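Local coordinates for mannonate dehydratase (Streptococcus suis, PDB 3BDK), which probably catalyses the dehydration of D-mannonate to 2-dehydro-3-deoxy-D-gluconate, with manganese(II) or iron(II) as cofactor, on a xylose isomerase-like TIM barrel, at residues A[298-302]-A[329-333]; A[24-28]-A[345-351]; A[140-146]-A[332-336]; A[219-225]-A[260-264]. All blocks are in the same frame, centred on the assembly; numbering follows the deposited sequence.

Contact 1: residues A[298-302]-A[329-333]; sequences QETAH and PDHGR. With MN (manganese (II) ion), chain D; DNO (D-mannose), chain C.
His-302 reaches the backbone of Asp-330 where the end of strand 296-299, in a small antiparallel sheet, leans on the loop after strand 327-328, in a xylose isomerase-like TIM barrel whose parallel strands lead into the metal and sugar site. This is the polar link of the contact: the carbonyl of Asp-330 lies at the edge of the His-302 ring and accepts a weak hydrogen bond, NE2 to O 3.5 Å, at 151°.

Packing forms the second group. The CD methylene of Arg-333 rests 3.6 Å from Ala-301 CA and 3.8 Å from its CB; alanine is small enough for the arginine stem to pass so close to the backbone on its way to Asp-349 and to the carbonyl of Ala-41 of the second subunit. Pro-329 CB adds a looser touch, 4.2 Å from His-302 NE2. Glu-299, its chain extended beyond CG (chi2 -176°), is long enough to carry its carboxylate from the strand to His-331. As modelled, OE2 lies over one face of the imidazole, but the carboxylate is crowded against His-331 and its exact pose is doubtful. The polar partner of OE2 is Arg-133, in a salt bridge that balances this buried acid.

Metal and sugar contacts come last. Asp-330 gives OD2 to manganese, a site completed by His-219 and His-286, while its OD1 pairs with Arg-328. The metal also takes O2 of the bound sugar at 2.4 Å, and the His-331 ring meets that sugar at its edge, CE1 to O1 3.4 Å.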
# COMPACT_ATOMS: atom_id res chain seq x y z
N GLN A 298 -16.40 -6.12 11.77
CA GLN A 298 -15.89 -4.80 11.49
C GLN A 298 -14.83 -4.85 10.41
O GLN A 298 -13.89 -5.66 10.49
CB GLN A 298 -15.31 -4.16 12.74
CG GLN A 298 -14.75 -2.76 12.42
CD GLN A 298 -14.53 -1.86 13.60
OE1 GLN A 298 -14.10 -0.74 13.42
NE2 GLN A 298 -14.82 -2.33 14.80
N GLU A 299 -14.97 -3.97 9.42
CA GLU A 299 -13.99 -3.83 8.36
C GLU A 299 -12.69 -3.25 8.92
O GLU A 299 -12.72 -2.37 9.78
CB GLU A 299 -14.55 -2.94 7.25
CG GLU A 299 -15.75 -3.56 6.57
CD GLU A 299 -16.30 -2.76 5.38
OE1 GLU A 299 -15.54 -2.02 4.71
OE2 GLU A 299 -17.52 -2.91 5.13
N THR A 300 -11.57 -3.75 8.42
CA THR A 300 -10.26 -3.33 8.90
C THR A 300 -9.38 -2.88 7.76
O THR A 300 -9.82 -2.77 6.62
CB THR A 300 -9.52 -4.48 9.67
OG1 THR A 300 -9.23 -5.55 8.77
CG2 THR A 300 -10.35 -4.98 10.84
N ALA A 301 -8.13 -2.61 8.07
CA ALA A 301 -7.09 -2.35 7.08
C ALA A 301 -6.89 -3.64 6.30
O ALA A 301 -7.17 -4.71 6.81
CB ALA A 301 -5.80 -1.95 7.78
N HIS A 302 -6.38 -3.54 5.08
CA HIS A 302 -6.27 -4.73 4.26
C HIS A 302 -5.24 -5.71 4.81
O HIS A 302 -5.42 -6.89 4.73
CB HIS A 302 -6.00 -4.36 2.80
CG HIS A 302 -7.10 -3.54 2.18
ND1 HIS A 302 -7.16 -2.17 2.29
CD2 HIS A 302 -8.19 -3.91 1.46
CE1 HIS A 302 -8.24 -1.73 1.66
NE2 HIS A 302 -8.88 -2.77 1.15
N PRO A 329 -9.26 -3.97 -4.43
CA PRO A 329 -9.42 -3.46 -3.07
C PRO A 329 -10.80 -2.87 -2.84
O PRO A 329 -11.12 -1.80 -3.35
CB PRO A 329 -8.36 -2.35 -2.99
CG PRO A 329 -8.21 -1.88 -4.39
CD PRO A 329 -8.40 -3.10 -5.25
N ASP A 330 -11.63 -3.58 -2.07
CA ASP A 330 -12.91 -3.05 -1.63
C ASP A 330 -12.73 -1.99 -0.54
O ASP A 330 -11.67 -1.38 -0.43
CB ASP A 330 -13.81 -4.17 -1.11
CG ASP A 330 -15.20 -4.13 -1.72
OD1 ASP A 330 -15.66 -3.02 -2.08
OD2 ASP A 330 -15.84 -5.20 -1.83
N HIS A 331 -13.77 -1.78 0.25
CA HIS A 331 -13.84 -0.62 1.14
C HIS A 331 -12.48 -0.34 1.78
O HIS A 331 -11.67 -1.25 1.97
CB HIS A 331 -14.89 -0.84 2.22
CG HIS A 331 -16.22 -1.29 1.70
ND1 HIS A 331 -16.36 -2.45 0.96
CD2 HIS A 331 -17.45 -0.75 1.80
CE1 HIS A 331 -17.63 -2.60 0.63
NE2 HIS A 331 -18.32 -1.58 1.13
N GLY A 332 -12.24 0.93 2.11
CA GLY A 332 -11.13 1.29 2.97
C GLY A 332 -11.58 2.05 4.21
O GLY A 332 -12.72 2.50 4.29
N ARG A 333 -10.68 2.18 5.17
CA ARG A 333 -10.92 3.03 6.33
C ARG A 333 -11.04 4.50 5.93
O ARG A 333 -10.56 4.90 4.87
CB ARG A 333 -9.81 2.85 7.37
CG ARG A 333 -9.61 1.42 7.83
CD ARG A 333 -8.14 1.02 7.77
NE ARG A 333 -7.35 1.71 8.78
CZ ARG A 333 -6.19 2.32 8.54
NH1 ARG A 333 -5.68 2.31 7.32
NH2 ARG A 333 -5.53 2.92 9.53
MN MN D . -18.19 -5.14 -2.52
C1 DNO C . -21.29 -3.02 -0.50
C2 DNO C . -20.41 -2.41 -1.61
C3 DNO C . -21.06 -1.24 -2.40
C4 DNO C . -22.44 -1.41 -3.12
C5 DNO C . -22.77 -2.75 -3.84
C6 DNO C . -23.74 -2.49 -5.00
O1 DNO C . -20.81 -3.80 0.32
O2 DNO C . -19.92 -3.44 -2.48
O3 DNO C . -20.13 -0.80 -3.39
O4 DNO C . -23.49 -1.04 -2.23
O5 DNO C . -21.61 -3.42 -4.37
O6 DNO C . -25.08 -2.75 -4.57

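Contact 2: residues A[24-28]-A[345-351]; sequences SFRWY and YGLYDRA. With DNO (D-mannose), chain C.
The Arg-350 guanidinium has Phe-25 lying nearly flat on one face, with CZ 3.3 Å above the plane, while CD2 of Tyr-345 comes over the centre of the opposite face, 3.9 Å above it. Phe-25 and the guanidinium are tilted by only 26°, and NH1 sits over the phenyl face toward its rim. At the edge of the Phe-25 ring come the backbone atoms Leu-347 O and Ala-351 N. Tyr-345 offers the CD2 side of its ring to the guanidinium and one of its faces to the edge of Tyr-28, in a T-shaped pair with centroids 5.2 Å apart and planes at 73°. The Tyr-28 hydroxyl, too, stands over this face.

Between these two rings Arg-350 is held by carbonyls of its own segment, a good use of a planar group with several N-H bonds. Its NH2 donates to Tyr-345 O at 2.7 Å and its NE to Gly-346 O at 2.7 Å, each oxygen tilted from the guanidinium plane. The bends at chi2 and chi3 fold the chain back toward these carbonyls.

Arg-26 behaves differently. Its chain is extended from CG to NE and passes the Tyr-345 ring, bringing NH1 to the D-mannose, 2.6 Å from O3, with a weak hydrogen bond to O5. Sugar O3 donates to Tyr-28 OH at 3.2 Å. It lies so near Tyr-345 OH (2.4 Å) that the exact length is doubtful; either oxygen could be the donor.

Two phenols and a cationic group thus converge on O3, where the arginine may polarise the sugar hydroxyl, while Arg-350 packs against the CD2 side of the Tyr-345 ring and bonds to its carbonyl.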
# COMPACT_ATOMS: atom_id res chain seq x y z
N SER A 24 -7.47 -3.23 -10.05
CA SER A 24 -8.58 -2.41 -10.51
C SER A 24 -9.13 -1.59 -9.37
O SER A 24 -8.61 -1.67 -8.28
CB SER A 24 -9.66 -3.28 -11.12
OG SER A 24 -9.06 -4.13 -12.07
N PHE A 25 -10.19 -0.82 -9.61
CA PHE A 25 -10.58 0.21 -8.65
C PHE A 25 -11.92 0.81 -9.07
O PHE A 25 -12.11 1.21 -10.22
CB PHE A 25 -9.51 1.31 -8.66
CG PHE A 25 -9.32 2.01 -7.35
CD1 PHE A 25 -9.86 3.27 -7.15
CD2 PHE A 25 -8.56 1.45 -6.33
CE1 PHE A 25 -9.67 3.95 -5.95
CE2 PHE A 25 -8.36 2.13 -5.12
CZ PHE A 25 -8.92 3.36 -4.93
N ARG A 26 -12.86 0.90 -8.14
CA ARG A 26 -14.19 1.36 -8.50
C ARG A 26 -14.23 2.86 -8.67
O ARG A 26 -13.69 3.59 -7.85
CB ARG A 26 -15.23 0.92 -7.46
CG ARG A 26 -16.66 1.05 -7.94
CD ARG A 26 -17.58 0.31 -7.02
NE ARG A 26 -18.99 0.56 -7.28
CZ ARG A 26 -19.97 -0.15 -6.74
NH1 ARG A 26 -19.67 -1.13 -5.90
NH2 ARG A 26 -21.25 0.12 -7.02
N TRP A 27 -14.87 3.31 -9.75
CA TRP A 27 -15.08 4.74 -9.99
C TRP A 27 -16.57 5.01 -10.25
O TRP A 27 -17.19 4.39 -11.11
CB TRP A 27 -14.19 5.24 -11.13
CG TRP A 27 -14.27 6.73 -11.37
CD1 TRP A 27 -13.85 7.74 -10.54
CD2 TRP A 27 -14.82 7.39 -12.53
NE1 TRP A 27 -14.10 8.97 -11.10
CE2 TRP A 27 -14.70 8.79 -12.32
CE3 TRP A 27 -15.41 6.92 -13.72
CZ2 TRP A 27 -15.13 9.72 -13.25
CZ3 TRP A 27 -15.85 7.86 -14.65
CH2 TRP A 27 -15.71 9.25 -14.41
N TYR A 28 -17.13 5.95 -9.49
CA TYR A 28 -18.58 6.22 -9.54
C TYR A 28 -19.04 7.22 -10.61
O TYR A 28 -20.10 7.86 -10.47
CB TYR A 28 -19.09 6.63 -8.14
CG TYR A 28 -19.31 5.43 -7.25
CD1 TYR A 28 -18.23 4.78 -6.64
CD2 TYR A 28 -20.59 4.92 -7.04
CE1 TYR A 28 -18.43 3.66 -5.83
CE2 TYR A 28 -20.80 3.80 -6.23
CZ TYR A 28 -19.72 3.17 -5.63
OH TYR A 28 -19.93 2.06 -4.83
N TYR A 345 -15.55 4.35 0.46
CA TYR A 345 -15.07 4.60 -0.88
C TYR A 345 -14.12 5.77 -1.10
O TYR A 345 -13.74 6.03 -2.24
CB TYR A 345 -16.25 4.60 -1.87
CG TYR A 345 -16.66 3.18 -2.23
CD1 TYR A 345 -17.71 2.55 -1.57
CD2 TYR A 345 -15.96 2.45 -3.19
CE1 TYR A 345 -18.07 1.25 -1.88
CE2 TYR A 345 -16.30 1.16 -3.51
CZ TYR A 345 -17.36 0.57 -2.85
OH TYR A 345 -17.71 -0.72 -3.16
N GLY A 346 -13.67 6.42 -0.03
CA GLY A 346 -12.56 7.36 -0.16
C GLY A 346 -11.36 6.74 -0.86
O GLY A 346 -11.27 5.51 -0.99
N LEU A 347 -10.43 7.58 -1.30
CA LEU A 347 -9.33 7.14 -2.15
C LEU A 347 -8.17 6.52 -1.39
O LEU A 347 -7.53 5.60 -1.87
CB LEU A 347 -8.84 8.30 -3.01
CG LEU A 347 -7.47 8.24 -3.70
CD1 LEU A 347 -7.48 7.34 -4.91
CD2 LEU A 347 -7.06 9.64 -4.09
N TYR A 348 -7.93 7.02 -0.18
CA TYR A 348 -6.67 6.75 0.54
C TYR A 348 -6.46 5.31 0.96
O TYR A 348 -5.60 4.62 0.40
CB TYR A 348 -6.53 7.69 1.73
CG TYR A 348 -6.67 9.15 1.36
CD1 TYR A 348 -6.12 9.64 0.18
CD2 TYR A 348 -7.31 10.03 2.21
CE1 TYR A 348 -6.21 10.98 -0.16
CE2 TYR A 348 -7.43 11.38 1.88
CZ TYR A 348 -6.87 11.85 0.69
OH TYR A 348 -6.97 13.17 0.36
N ASP A 349 -7.23 4.85 1.93
CA ASP A 349 -7.08 3.45 2.39
C ASP A 349 -7.32 2.44 1.27
O ASP A 349 -6.69 1.39 1.21
CB ASP A 349 -7.95 3.14 3.60
CG ASP A 349 -7.43 1.97 4.40
OD1 ASP A 349 -6.18 1.87 4.55
OD2 ASP A 349 -8.24 1.14 4.87
N ARG A 350 -8.20 2.78 0.34
CA ARG A 350 -8.42 1.95 -0.82
C ARG A 350 -7.09 1.80 -1.56
O ARG A 350 -6.62 0.69 -1.82
CB ARG A 350 -9.50 2.58 -1.68
CG ARG A 350 -10.58 1.63 -2.10
CD ARG A 350 -12.00 2.22 -1.97
NE ARG A 350 -12.20 3.53 -2.62
CZ ARG A 350 -12.30 3.73 -3.93
NH1 ARG A 350 -12.17 2.72 -4.78
NH2 ARG A 350 -12.51 4.95 -4.41
N ALA A 351 -6.42 2.92 -1.85
CA ALA A 351 -5.10 2.85 -2.51
C ALA A 351 -4.04 2.12 -1.68
O ALA A 351 -3.35 1.23 -2.21
CB ALA A 351 -4.63 4.21 -2.92
C1 DNO C . -21.29 -3.02 -0.50
C2 DNO C . -20.41 -2.41 -1.61
C3 DNO C . -21.06 -1.24 -2.40
C4 DNO C . -22.44 -1.41 -3.12
C5 DNO C . -22.77 -2.75 -3.84
C6 DNO C . -23.74 -2.49 -5.00
O1 DNO C . -20.81 -3.80 0.32
O2 DNO C . -19.92 -3.44 -2.48
O3 DNO C . -20.13 -0.80 -3.39
O4 DNO C . -23.49 -1.04 -2.23
O5 DNO C . -21.61 -3.42 -4.37
O6 DNO C . -25.08 -2.75 -4.57

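Contact 3: residues A[140-146]-A[332-336]; sequences LPDGSTS and GRRIW
Asp-142 and Arg-333 reach toward each other from opposite directions and form a salt bridge, OD2 to NH2 2.6 Å. The fit is skewed: carboxylate and guanidinium planes are 52° apart, and the associated hydrogen bond is weak, bent to 119°. Ser-144 OG sits beside the same arginine and takes weak bonds from both NE, at 3.2 Å, and NH2. With chi1 at 71° the hydroxyl is tucked between its own backbone N and carbonyl carbon, a position from which it can also donate to Asp-142 OD1. That oxygen receives Ser-144 N as well, closing an Asx turn that overlaps the end of the type I turn from Leu-140 to Gly-143; aspartate suits the spot because one oxygen shapes the turn and the other meets the charge.

Leu-140 crosses the arginine stem at about a right angle, Leu-140 CD1 to Arg-333 CG 3.7 Å. Ile-335 CG2 lies over the centre of the Arg-333 guanidinium, on one face. Thr-145 and Arg-334, by contrast, run side by side in the same direction, OG1 to CB 3.4 Å. Their backbones make a single antiparallel hydrogen-bonded bridge, Arg-334 N to Thr-145 O 2.8 Å, which ties the loop to strand 145-150.

Arg-333 is gripped further by Asp-349 and by the carbonyl of Ala-41 of the second subunit. Its positive charge therefore lies among two carboxylates and neutral oxygens, an arrangement likely to stabilise it electrostatically where this loop joins the subunit interface.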
# COMPACT_ATOMS: atom_id res chain seq x y z
N LEU A 140 -11.38 2.41 15.09
CA LEU A 140 -10.36 1.36 15.15
C LEU A 140 -9.26 1.76 16.16
O LEU A 140 -9.13 2.95 16.49
CB LEU A 140 -9.77 1.11 13.75
CG LEU A 140 -10.66 0.33 12.77
CD1 LEU A 140 -10.22 0.53 11.33
CD2 LEU A 140 -10.68 -1.14 13.07
N PRO A 141 -8.48 0.78 16.67
CA PRO A 141 -7.36 1.01 17.60
C PRO A 141 -6.38 2.10 17.19
O PRO A 141 -5.86 2.79 18.06
CB PRO A 141 -6.65 -0.33 17.61
CG PRO A 141 -7.75 -1.29 17.45
CD PRO A 141 -8.67 -0.66 16.43
N ASP A 142 -6.12 2.27 15.90
CA ASP A 142 -5.14 3.28 15.48
C ASP A 142 -5.74 4.69 15.37
O ASP A 142 -5.04 5.63 14.93
CB ASP A 142 -4.38 2.86 14.21
CG ASP A 142 -5.28 2.78 12.97
OD1 ASP A 142 -6.41 3.29 13.00
OD2 ASP A 142 -4.84 2.20 11.96
N GLY A 143 -7.02 4.84 15.74
CA GLY A 143 -7.71 6.15 15.69
C GLY A 143 -8.46 6.46 14.39
O GLY A 143 -9.28 7.38 14.36
N SER A 144 -8.19 5.69 13.32
CA SER A 144 -8.97 5.74 12.05
C SER A 144 -10.36 5.17 12.28
O SER A 144 -10.64 4.68 13.38
CB SER A 144 -8.28 4.95 10.94
OG SER A 144 -8.33 3.56 11.17
N THR A 145 -11.24 5.25 11.28
CA THR A 145 -12.61 4.71 11.45
C THR A 145 -13.03 3.83 10.27
O THR A 145 -12.54 4.01 9.16
CB THR A 145 -13.67 5.81 11.62
OG1 THR A 145 -13.86 6.50 10.38
CG2 THR A 145 -13.30 6.80 12.72
N SER A 146 -13.96 2.90 10.51
CA SER A 146 -14.38 1.97 9.46
C SER A 146 -15.81 1.46 9.66
O SER A 146 -16.41 1.63 10.72
CB SER A 146 -13.42 0.79 9.35
OG SER A 146 -13.60 -0.11 10.44
N GLY A 332 -12.24 0.93 2.11
CA GLY A 332 -11.13 1.29 2.97
C GLY A 332 -11.58 2.05 4.21
O GLY A 332 -12.72 2.50 4.29
N ARG A 333 -10.68 2.18 5.17
CA ARG A 333 -10.92 3.03 6.33
C ARG A 333 -11.04 4.50 5.93
O ARG A 333 -10.56 4.90 4.87
CB ARG A 333 -9.81 2.85 7.37
CG ARG A 333 -9.61 1.42 7.83
CD ARG A 333 -8.14 1.02 7.77
NE ARG A 333 -7.35 1.71 8.78
CZ ARG A 333 -6.19 2.32 8.54
NH1 ARG A 333 -5.68 2.31 7.32
NH2 ARG A 333 -5.53 2.92 9.53
N ARG A 334 -11.68 5.29 6.79
CA ARG A 334 -11.61 6.74 6.68
C ARG A 334 -10.37 7.28 7.39
O ARG A 334 -10.35 7.42 8.61
CB ARG A 334 -12.87 7.38 7.27
CG ARG A 334 -12.99 8.87 6.98
CD ARG A 334 -14.23 9.45 7.64
NE ARG A 334 -15.46 8.95 7.04
CZ ARG A 334 -15.81 9.14 5.77
NH1 ARG A 334 -15.01 9.83 4.96
NH2 ARG A 334 -16.94 8.64 5.30
N ILE A 335 -9.33 7.58 6.61
CA ILE A 335 -8.11 8.17 7.16
C ILE A 335 -7.70 9.48 6.46
O ILE A 335 -8.08 9.73 5.31
CB ILE A 335 -6.91 7.18 7.25
CG1 ILE A 335 -6.03 7.20 5.99
CG2 ILE A 335 -7.36 5.78 7.66
CD1 ILE A 335 -6.51 6.41 4.87
N TRP A 336 -6.92 10.29 7.18
CA TRP A 336 -6.29 11.50 6.67
C TRP A 336 -7.28 12.58 6.25
O TRP A 336 -7.06 13.25 5.24
CB TRP A 336 -5.34 11.20 5.50
CG TRP A 336 -4.35 10.12 5.71
CD1 TRP A 336 -3.87 9.66 6.90
CD2 TRP A 336 -3.66 9.38 4.69
NE1 TRP A 336 -2.94 8.67 6.69
CE2 TRP A 336 -2.80 8.48 5.34
CE3 TRP A 336 -3.71 9.40 3.29
CZ2 TRP A 336 -2.00 7.58 4.64
CZ3 TRP A 336 -2.92 8.51 2.60
CH2 TRP A 336 -2.08 7.61 3.27

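Contact 4: residues A[219-225]-A[260-264]; sequences HPDDPPY and SYASD. With MN (manganese (II) ion), chain D; DNO (D-mannose), chain C.
Ser-260 stands beside two residues of the sugar pocket, its OG 3.9 Å from His-219 CE1 and 3.4 Å from Asp-222 CB. His-219 is a manganese ligand, NE2 to metal 2.5 Å, alongside His-286 and Asp-330. Its other ring nitrogen, ND1, donates to the carbonyl of Pro-220, in the carbonyl plane and on a lone pair, which helps to set the rotation of the imidazole, although the oxygen is tilted from the ring plane. Asp-222 holds its CG anti to the backbone N (chi1 171°) and brings OD2 to 2.9 Å from O1 of the bound D-mannose, while OD1 is pinned by a salt bridge with Arg-133.

The next layer is built of prolines, whose restricted backbones are consistent with a stiff loop carrying the metal and sugar residues. Pro-220 lays CB over the face of Tyr-261 as a CH-pi contact, 3.7 Å from the ring centroid and 27° off its normal. Pro-224, which follows the cis peptide preceding Pro-223, sets CD 3.4 Å from Ser-260 O and CG 3.8 Å from Asp-264 CB. Farther out the edge of Tyr-225 meets the carboxylate of Asp-264, CD2 to OD2 3.3 Å, with ring and carboxylate planes 70° apart; OD1 of this aspartate accepts from Lys-266 N, and Lys-151 makes a cation-pi contact with the tyrosine.

In the barrel this joins the loop leaving strand 215-218 to helix 258-262, which directly follows the next parallel strand, 252-257. Tyr-261 continues outward onto helix 269-278, and Pro-223, Tyr-225 and Ser-263 rest on Phe-297 of strand 296-299.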
# COMPACT_ATOMS: atom_id res chain seq x y z
N HIS A 219 -21.94 -11.00 -6.61
CA HIS A 219 -21.49 -10.49 -5.32
C HIS A 219 -22.21 -11.19 -4.17
O HIS A 219 -23.44 -11.18 -4.10
CB HIS A 219 -21.69 -8.98 -5.23
CG HIS A 219 -20.88 -8.32 -4.16
ND1 HIS A 219 -21.29 -8.25 -2.85
CD2 HIS A 219 -19.68 -7.70 -4.22
CE1 HIS A 219 -20.38 -7.61 -2.14
NE2 HIS A 219 -19.39 -7.27 -2.94
N PRO A 220 -21.44 -11.79 -3.27
CA PRO A 220 -22.01 -12.61 -2.19
C PRO A 220 -22.89 -11.79 -1.26
O PRO A 220 -22.90 -10.56 -1.34
CB PRO A 220 -20.77 -13.11 -1.45
CG PRO A 220 -19.75 -12.05 -1.68
CD PRO A 220 -20.00 -11.54 -3.07
N ASP A 221 -23.62 -12.47 -0.38
CA ASP A 221 -24.56 -11.81 0.52
C ASP A 221 -23.83 -11.14 1.68
O ASP A 221 -22.97 -11.75 2.32
CB ASP A 221 -25.59 -12.80 1.05
CG ASP A 221 -26.81 -12.90 0.16
OD1 ASP A 221 -27.67 -13.78 0.41
OD2 ASP A 221 -26.92 -12.11 -0.80
N ASP A 222 -24.17 -9.88 1.94
CA ASP A 222 -23.34 -9.02 2.77
C ASP A 222 -24.18 -8.24 3.78
O ASP A 222 -24.74 -7.19 3.45
CB ASP A 222 -22.54 -8.05 1.89
CG ASP A 222 -21.83 -6.99 2.70
OD1 ASP A 222 -21.71 -7.15 3.94
OD2 ASP A 222 -21.38 -5.98 2.11
N PRO A 223 -24.27 -8.76 5.00
CA PRO A 223 -23.51 -9.95 5.38
C PRO A 223 -24.22 -11.23 4.95
O PRO A 223 -25.31 -11.18 4.38
CB PRO A 223 -23.47 -9.86 6.91
CG PRO A 223 -24.70 -9.10 7.26
CD PRO A 223 -24.90 -8.11 6.16
N PRO A 224 -23.60 -12.38 5.22
CA PRO A 224 -24.02 -13.65 4.62
C PRO A 224 -24.91 -14.45 5.55
O PRO A 224 -24.76 -15.67 5.64
CB PRO A 224 -22.69 -14.38 4.39
CG PRO A 224 -21.79 -13.84 5.45
CD PRO A 224 -22.18 -12.40 5.62
N TYR A 225 -25.83 -13.78 6.23
CA TYR A 225 -26.87 -14.46 6.99
C TYR A 225 -28.12 -13.59 7.10
O TYR A 225 -28.09 -12.40 6.81
CB TYR A 225 -26.36 -14.82 8.39
CG TYR A 225 -25.54 -13.74 9.04
CD1 TYR A 225 -26.14 -12.59 9.55
CD2 TYR A 225 -24.16 -13.86 9.16
CE1 TYR A 225 -25.39 -11.60 10.15
CE2 TYR A 225 -23.40 -12.87 9.76
CZ TYR A 225 -24.02 -11.74 10.25
OH TYR A 225 -23.27 -10.76 10.85
N SER A 260 -16.83 -10.33 2.60
CA SER A 260 -18.25 -10.59 2.83
C SER A 260 -18.40 -11.96 3.41
O SER A 260 -19.06 -12.13 4.43
CB SER A 260 -19.06 -10.49 1.53
OG SER A 260 -19.41 -9.13 1.27
N TYR A 261 -17.74 -12.94 2.80
CA TYR A 261 -17.74 -14.30 3.30
C TYR A 261 -17.10 -14.47 4.68
O TYR A 261 -17.60 -15.26 5.48
CB TYR A 261 -17.10 -15.25 2.31
CG TYR A 261 -17.97 -15.57 1.12
CD1 TYR A 261 -17.50 -15.41 -0.18
CD2 TYR A 261 -19.27 -16.05 1.29
CE1 TYR A 261 -18.29 -15.72 -1.27
CE2 TYR A 261 -20.07 -16.35 0.21
CZ TYR A 261 -19.58 -16.18 -1.07
OH TYR A 261 -20.40 -16.46 -2.15
N ALA A 262 -16.02 -13.76 4.98
CA ALA A 262 -15.35 -13.98 6.29
C ALA A 262 -16.06 -13.31 7.45
O ALA A 262 -15.71 -13.53 8.61
CB ALA A 262 -13.89 -13.57 6.27
N SER A 263 -17.05 -12.50 7.13
CA SER A 263 -17.86 -11.79 8.13
C SER A 263 -18.64 -12.79 8.95
O SER A 263 -18.99 -12.51 10.07
CB SER A 263 -18.79 -10.80 7.45
OG SER A 263 -18.00 -9.86 6.75
N ASP A 264 -18.88 -13.96 8.37
CA ASP A 264 -19.34 -15.10 9.14
C ASP A 264 -18.21 -16.08 9.47
O ASP A 264 -17.77 -16.83 8.61
CB ASP A 264 -20.46 -15.83 8.39
CG ASP A 264 -21.23 -16.79 9.30
OD1 ASP A 264 -20.60 -17.59 10.02
OD2 ASP A 264 -22.48 -16.72 9.31
MN MN D . -18.19 -5.14 -2.52
C1 DNO C . -21.29 -3.02 -0.50
C2 DNO C . -20.41 -2.41 -1.61
C3 DNO C . -21.06 -1.24 -2.40
C4 DNO C . -22.44 -1.41 -3.12
C5 DNO C . -22.77 -2.75 -3.84
C6 DNO C . -23.74 -2.49 -5.00
O1 DNO C . -20.81 -3.80 0.32
O2 DNO C . -19.92 -3.44 -2.48
O3 DNO C . -20.13 -0.80 -3.39
O4 DNO C . -23.49 -1.04 -2.23
O5 DNO C . -21.61 -3.42 -4.37
O6 DNO C . -25.08 -2.75 -4.57

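How the contacts relate
Contacts 1, 2 and 4 all touch the D-mannose, and contacts 1 and 4 also bring ligands to the same manganese although their centres are about 14 Å apart. Contacts 2 and 4, with centres about 21 Å apart and nearest atoms about 7 Å, do not meet; the sugar bridges them. Contact 1 lies between: its Asp-330 OD1 comes within 3.3 Å of Tyr-345 OH in contact 2, and its Glu-299 O lies 2.5 Å from Ser-146 OG in contact 3. Contacts 1 and 3 share Gly-332 and Arg-333, and Arg-333 NH1 forms a 2.8 Å salt bridge with Asp-349 OD1 of contact 2. Contacts 1, 2 and 3 reach the second subunit.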